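Local coordinates for protein borrelidin polyketide synthase, type I (Streptomyces parvulus, PDB 6OBT) that probably dehydrates beta-hydroxyacyl polyketide intermediates to enoyl products, as the dehydratase domain of a modular synthase that builds borrelidin, at residues P166-T171 against D208-I213; L176-F181 against R200-A205. All coordinates share one frame; numbering follows the deposited sequence.

Interaction 1: residues P166-T171 against D208-I213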
loop_
_atom_site.group_PDB
_atom_site.type_symbol
_atom_site.label_atom_id
_atom_site.label_comp_id
_atom_site.label_asym_id
_atom_site.label_seq_id
_atom_site.Cartn_x
_atom_site.Cartn_y
_atom_site.Cartn_z
ATOM N N PRO A 166 9.387 -13.743 41.280
ATOM C CA PRO A 166 9.418 -13.541 42.741
ATOM C C PRO A 166 10.811 -13.313 43.320
ATOM O O PRO A 166 10.917 -12.730 44.409
ATOM C CB PRO A 166 8.789 -14.837 43.278
ATOM C CG PRO A 166 8.097 -15.474 42.084
ATOM C CD PRO A 166 8.964 -15.105 40.924
ATOM N N GLU A 167 11.874 -13.789 42.668
ATOM C CA GLU A 167 13.247 -13.518 43.098
ATOM C C GLU A 167 14.181 -13.666 41.901
ATOM O O GLU A 167 13.882 -14.389 40.944
ATOM C CB GLU A 167 13.702 -14.442 44.241
ATOM C CG GLU A 167 13.805 -15.925 43.900
ATOM C CD GLU A 167 12.485 -16.649 44.052
ATOM O OE1 GLU A 167 11.489 -16.195 43.463
ATOM O OE2 GLU A 167 12.445 -17.666 44.779
ATOM N N TRP A 168 15.321 -12.969 41.969
ATOM C CA TRP A 168 16.320 -13.044 40.894
ATOM C C TRP A 168 17.745 -12.995 41.442
ATOM O O TRP A 168 18.074 -12.085 42.229
ATOM C CB TRP A 168 16.123 -11.915 39.892
ATOM C CG TRP A 168 17.003 -12.079 38.675
ATOM C CD1 TRP A 168 18.168 -11.426 38.408
ATOM C CD2 TRP A 168 16.775 -12.965 37.578
ATOM N NE1 TRP A 168 18.683 -11.846 37.196
ATOM C CE2 TRP A 168 17.847 -12.798 36.671
ATOM C CE3 TRP A 168 15.773 -13.891 37.273
ATOM C CZ2 TRP A 168 17.935 -13.508 35.479
ATOM C CZ3 TRP A 168 15.865 -14.600 36.080
ATOM C CH2 TRP A 168 16.940 -14.407 35.207
ATOM N N PRO A 169 18.617 -13.940 41.055
ATOM C CA PRO A 169 18.330 -15.109 40.218
ATOM C C PRO A 169 17.428 -16.111 40.947
ATOM O O PRO A 169 17.226 -15.961 42.133
ATOM C CB PRO A 169 19.717 -15.717 39.967
ATOM C CG PRO A 169 20.699 -14.697 40.427
ATOM C CD PRO A 169 20.024 -13.918 41.487
ATOM N N PRO A 170 16.866 -17.093 40.234
ATOM C CA PRO A 170 16.249 -18.218 40.934
ATOM C C PRO A 170 17.320 -18.864 41.778
ATOM O O PRO A 170 18.503 -18.589 41.602
ATOM C CB PRO A 170 15.747 -19.116 39.797
ATOM C CG PRO A 170 15.737 -18.256 38.586
ATOM C CD PRO A 170 16.871 -17.297 38.768
ATOM N N THR A 171 16.915 -19.685 42.742
ATOM C CA THR A 171 17.871 -20.073 43.783
ATOM C C THR A 171 17.998 -21.583 43.858
ATOM O O THR A 171 17.099 -22.349 43.479
ATOM C CB THR A 171 17.528 -19.462 45.145
ATOM O OG1 THR A 171 18.417 -20.000 46.153
ATOM C CG2 THR A 171 16.182 -19.822 45.503
ATOM N N ASP A 208 15.680 -25.781 34.036
ATOM C CA ASP A 208 15.520 -24.596 33.209
ATOM C C ASP A 208 16.822 -23.813 33.089
ATOM O O ASP A 208 17.741 -23.931 33.904
ATOM C CB ASP A 208 14.435 -23.674 33.767
ATOM C CG ASP A 208 13.075 -24.314 33.771
ATOM O OD1 ASP A 208 12.900 -25.351 33.100
ATOM O OD2 ASP A 208 12.174 -23.772 34.446
ATOM N N LEU A 209 16.868 -22.989 32.048
ATOM C CA LEU A 209 17.925 -22.019 31.818
ATOM C C LEU A 209 17.429 -20.624 32.189
ATOM O O LEU A 209 16.332 -20.232 31.776
ATOM C CB LEU A 209 18.314 -22.063 30.342
ATOM C CG LEU A 209 19.530 -21.328 29.825
ATOM C CD1 LEU A 209 20.738 -22.206 30.057
ATOM C CD2 LEU A 209 19.306 -21.074 28.348
ATOM N N VAL A 210 18.224 -19.874 32.960
ATOM C CA VAL A 210 17.921 -18.465 33.199
ATOM C C VAL A 210 19.134 -17.618 32.838
ATOM O O VAL A 210 20.283 -18.048 32.981
ATOM C CB VAL A 210 17.448 -18.164 34.644
ATOM C CG1 VAL A 210 16.167 -18.922 34.943
ATOM C CG2 VAL A 210 18.548 -18.506 35.682
ATOM N N ALA A 211 18.863 -16.403 32.357
ATOM C CA ALA A 211 19.908 -15.554 31.807
ATOM C C ALA A 211 19.542 -14.084 31.956
ATOM O O ALA A 211 18.363 -13.710 31.912
ATOM C CB ALA A 211 20.156 -15.874 30.327
ATOM N N GLU A 212 20.577 -13.261 32.132
ATOM C CA GLU A 212 20.493 -11.811 31.986
ATOM C C GLU A 212 21.019 -11.440 30.607
ATOM O O GLU A 212 22.129 -11.836 30.238
ATOM C CB GLU A 212 21.302 -11.090 33.071
ATOM C CG GLU A 212 20.610 -11.051 34.415
ATOM C CD GLU A 212 21.510 -10.547 35.530
ATOM O OE1 GLU A 212 21.128 -10.710 36.708
ATOM O OE2 GLU A 212 22.588 -9.983 35.233
ATOM N N ILE A 213 20.214 -10.696 29.846
ATOM C CA ILE A 213 20.507 -10.341 28.458
ATOM C C ILE A 213 20.203 -8.856 28.285
ATOM O O ILE A 213 19.128 -8.401 28.687
ATOM C CB ILE A 213 19.656 -11.186 27.489
ATOM C CG1 ILE A 213 19.803 -12.683 27.804
ATOM C CG2 ILE A 213 20.059 -10.930 26.052
ATOM C CD1 ILE A 213 18.783 -13.577 27.123
#
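Trp168 meets Glu212 through a single hydrogen bond: NE1 of Trp168 donates to OE1 of Glu212 over 2.7 Å, with an N-H...O angle of 156°. The carboxylate oxygen lies almost exactly in the indole plane and accepts the N-H with its anti lone pair, the one turned away from OE2. Ring and carboxylate are themselves within 28° of coplanar. Further round the same ring edge, CZ2 of Trp168 comes to 3.6 Å from the backbone O of Ala211. CH2 of Trp168 sits 3.8 Å from CB of Val210. Pro170 adds a second apolar touch: the CD and CG corner of its ring points at the Val210 methyls, CD reaching CG2 of Val210 at 3.7 Å. What sets the indole here is chi1 of Trp168 (-172°), which swings CG anti to the backbone N and sends the ring out of the loop toward strand 208-214. Behind it, the peptide before Pro169 is cis, consistent with a turn that lets Trp168 and Pro170 both face the strand. Arg201 forms a salt bridge to the same OE1 of Glu212, and Trp168 also leans on Arg272. With an indole N-H and a guanidinium both on OE1, Glu212 is probably held as the anion.

Interaction 2: residues L176-F181 against R200-A205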
loop_
_atom_site.group_PDB
_atom_site.type_symbol
_atom_site.label_atom_id
_atom_site.label_comp_id
_atom_site.label_asym_id
_atom_site.label_seq_id
_atom_site.Cartn_x
_atom_site.Cartn_y
_atom_site.Cartn_z
ATOM N N LEU A 176 26.695 -20.224 35.335
ATOM C CA LEU A 176 27.301 -20.828 34.157
ATOM C C LEU A 176 28.400 -19.915 33.635
ATOM O O LEU A 176 28.285 -18.689 33.691
ATOM C CB LEU A 176 26.248 -21.041 33.070
ATOM C CG LEU A 176 25.421 -22.324 32.981
ATOM C CD1 LEU A 176 25.038 -22.859 34.351
ATOM C CD2 LEU A 176 24.175 -22.053 32.135
ATOM N N ASP A 177 29.473 -20.513 33.134
ATOM C CA ASP A 177 30.535 -19.731 32.519
ATOM C C ASP A 177 30.125 -19.433 31.082
ATOM O O ASP A 177 30.049 -20.344 30.253
ATOM C CB ASP A 177 31.862 -20.481 32.577
ATOM C CG ASP A 177 33.016 -19.651 32.063
ATOM O OD1 ASP A 177 32.836 -18.425 31.897
ATOM O OD2 ASP A 177 34.100 -20.222 31.816
ATOM N N VAL A 178 29.844 -18.162 30.786
ATOM C CA VAL A 178 29.482 -17.742 29.433
ATOM C C VAL A 178 30.625 -17.004 28.746
ATOM O O VAL A 178 30.407 -16.336 27.713
ATOM C CB VAL A 178 28.206 -16.889 29.428
ATOM C CG1 VAL A 178 27.000 -17.733 29.799
ATOM C CG2 VAL A 178 28.355 -15.694 30.354
ATOM N N GLU A 179 31.828 -17.066 29.327
ATOM C CA GLU A 179 33.048 -16.618 28.675
ATOM C C GLU A 179 33.157 -17.223 27.286
ATOM O O GLU A 179 32.952 -18.427 27.108
ATOM C CB GLU A 179 34.257 -17.034 29.513
ATOM C CG GLU A 179 35.567 -16.400 29.107
ATOM C CD GLU A 179 35.822 -15.115 29.852
ATOM O OE1 GLU A 179 34.834 -14.445 30.220
ATOM O OE2 GLU A 179 37.007 -14.797 30.099
ATOM N N GLY A 180 33.470 -16.383 26.303
ATOM C CA GLY A 180 33.612 -16.894 24.951
ATOM C C GLY A 180 32.414 -17.658 24.428
ATOM O O GLY A 180 32.562 -18.469 23.511
ATOM N N PHE A 181 31.238 -17.470 25.035
ATOM C CA PHE A 181 30.011 -18.038 24.479
ATOM C C PHE A 181 29.861 -17.679 23.005
ATOM O O PHE A 181 29.516 -18.528 22.170
ATOM C CB PHE A 181 28.814 -17.546 25.291
ATOM C CG PHE A 181 27.478 -17.787 24.648
ATOM C CD1 PHE A 181 26.872 -19.032 24.712
ATOM C CD2 PHE A 181 26.801 -16.749 24.006
ATOM C CE1 PHE A 181 25.616 -19.233 24.131
ATOM C CE2 PHE A 181 25.560 -16.951 23.436
ATOM C CZ PHE A 181 24.971 -18.196 23.498
ATOM N N ARG A 200 24.826 -11.712 28.989
ATOM C CA ARG A 200 25.766 -11.266 30.014
ATOM C C ARG A 200 26.013 -12.302 31.100
ATOM O O ARG A 200 27.168 -12.534 31.486
ATOM C CB ARG A 200 25.265 -9.965 30.657
ATOM C CG ARG A 200 24.775 -8.932 29.666
ATOM C CD ARG A 200 25.908 -8.386 28.803
ATOM N NE ARG A 200 25.389 -7.506 27.758
ATOM C CZ ARG A 200 26.150 -6.803 26.925
ATOM N NH1 ARG A 200 27.473 -6.868 27.015
ATOM N NH2 ARG A 200 25.589 -6.021 26.010
ATOM N N ARG A 201 24.961 -12.901 31.657
ATOM C CA ARG A 201 25.134 -13.911 32.697
ATOM C C ARG A 201 24.096 -15.004 32.497
ATOM O O ARG A 201 23.020 -14.752 31.960
ATOM C CB ARG A 201 25.006 -13.313 34.117
ATOM C CG ARG A 201 25.591 -11.911 34.289
ATOM C CD ARG A 201 26.154 -11.710 35.689
ATOM N NE ARG A 201 25.113 -11.806 36.705
ATOM C CZ ARG A 201 24.650 -10.772 37.401
ATOM N NH1 ARG A 201 25.146 -9.559 37.194
ATOM N NH2 ARG A 201 23.694 -10.947 38.304
ATOM N N ALA A 202 24.429 -16.222 32.916
ATOM C CA ALA A 202 23.489 -17.331 32.823
ATOM C C ALA A 202 23.669 -18.265 34.019
ATOM O O ALA A 202 24.756 -18.360 34.599
ATOM C CB ALA A 202 23.657 -18.098 31.498
ATOM N N TRP A 203 22.571 -18.924 34.406
ATOM C CA TRP A 203 22.569 -19.951 35.442
ATOM C C TRP A 203 21.736 -21.128 34.964
ATOM O O TRP A 203 20.790 -20.964 34.196
ATOM C CB TRP A 203 21.952 -19.495 36.782
ATOM C CG TRP A 203 22.493 -18.254 37.406
ATOM C CD1 TRP A 203 23.287 -18.174 38.524
ATOM C CD2 TRP A 203 22.252 -16.908 36.988
ATOM N NE1 TRP A 203 23.560 -16.859 38.814
ATOM C CE2 TRP A 203 22.936 -16.062 37.885
ATOM C CE3 TRP A 203 21.526 -16.335 35.935
ATOM C CZ2 TRP A 203 22.921 -14.676 37.760
ATOM C CZ3 TRP A 203 21.509 -14.953 35.816
ATOM C CH2 TRP A 203 22.198 -14.139 36.728
ATOM N N ARG A 204 22.057 -22.308 35.473
ATOM C CA ARG A 204 21.149 -23.442 35.405
ATOM C C ARG A 204 20.265 -23.420 36.645
ATOM O O ARG A 204 20.770 -23.377 37.770
ATOM C CB ARG A 204 21.924 -24.759 35.320
ATOM C CG ARG A 204 21.063 -26.014 35.380
ATOM C CD ARG A 204 21.851 -27.212 34.860
ATOM N NE ARG A 204 21.204 -28.498 35.119
ATOM C CZ ARG A 204 21.528 -29.632 34.500
ATOM N NH1 ARG A 204 22.491 -29.638 33.585
ATOM N NH2 ARG A 204 20.894 -30.762 34.794
ATOM N N ALA A 205 18.955 -23.449 36.437
ATOM C CA ALA A 205 17.971 -23.423 37.515
ATOM C C ALA A 205 17.133 -24.689 37.396
ATOM O O ALA A 205 16.176 -24.730 36.615
ATOM C CB ALA A 205 17.102 -22.168 37.432
HETATM O O HOH W 1 27.357 -16.141 34.073
#
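An edge strand starts this contact: the short strand 174-176 lies antiparallel against strand 199-205, and from it the chain leads to helix 181-187, drawing away from strand 199-205. The backbone N of Leu176 donates to O of Ala202 at 2.8 Å, nearly straight at 168°. In the second half of the same Leu176-Ala202 pair, a water takes the place of a direct bond: it donates to O of Leu176 at 2.7 Å and accepts from N of Ala202 at 3.1 Å, bridging the two backbones where they begin to part. The side chain of Leu176 spreads over the strand beyond that bond: CD1 presses on N of Arg204 at 3.2 Å, a close approach, and also touches CB of Arg204, while CD2 lies 4.0 Å from CB of Ala202. With chi1 at -89°, CG sits beside the backbone N, and the branch leans toward Arg204.

In the double-hotdog fold expected of a polyketide synthase dehydratase, this is an outermost strand pairing of the chain, continued by Arg204 with Met174. Val178 covers the other end of the contact. Its CG1 meets CB of Ala202 at 3.8 Å, so that methyl touches both Val178 and Leu176, and its CG2 approaches the backbone O of Arg200 at 3.6 Å. Cys240 packs on both Leu176 and Val178. At Arg200 and Arg201 the strand carries a classic beta bulge, both residues facing Glu212 on the neighbouring strand. The departing chain is shaped by an Asx turn, in which OD1 of Asp177 takes the N-H of Glu179 from above the carboxylate plane, and by a type II turn from Val178 to Phe181 that delivers Gly180 to the N-cap of the helix.

How the interactions relate
The two interactions have centres 11 Å apart and lie on the same side of the chain's centre, near one end of the fold. Along the sequence 166-171 comes first, then 176-181, 200-205 and 208-213, so both segments of interaction 2 fall between those of interaction 1. Strands 199-205 and 208-214 follow each other in the chain and pair as antiparallel neighbours, with Trp203 N close to Val210 O and Arg200 N close to Glu212 O. Pro169 also packs on the Trp203 ring. Together the two contacts join the 166-181 connection to these adjacent strands, tying this outer part of the dehydratase domain together.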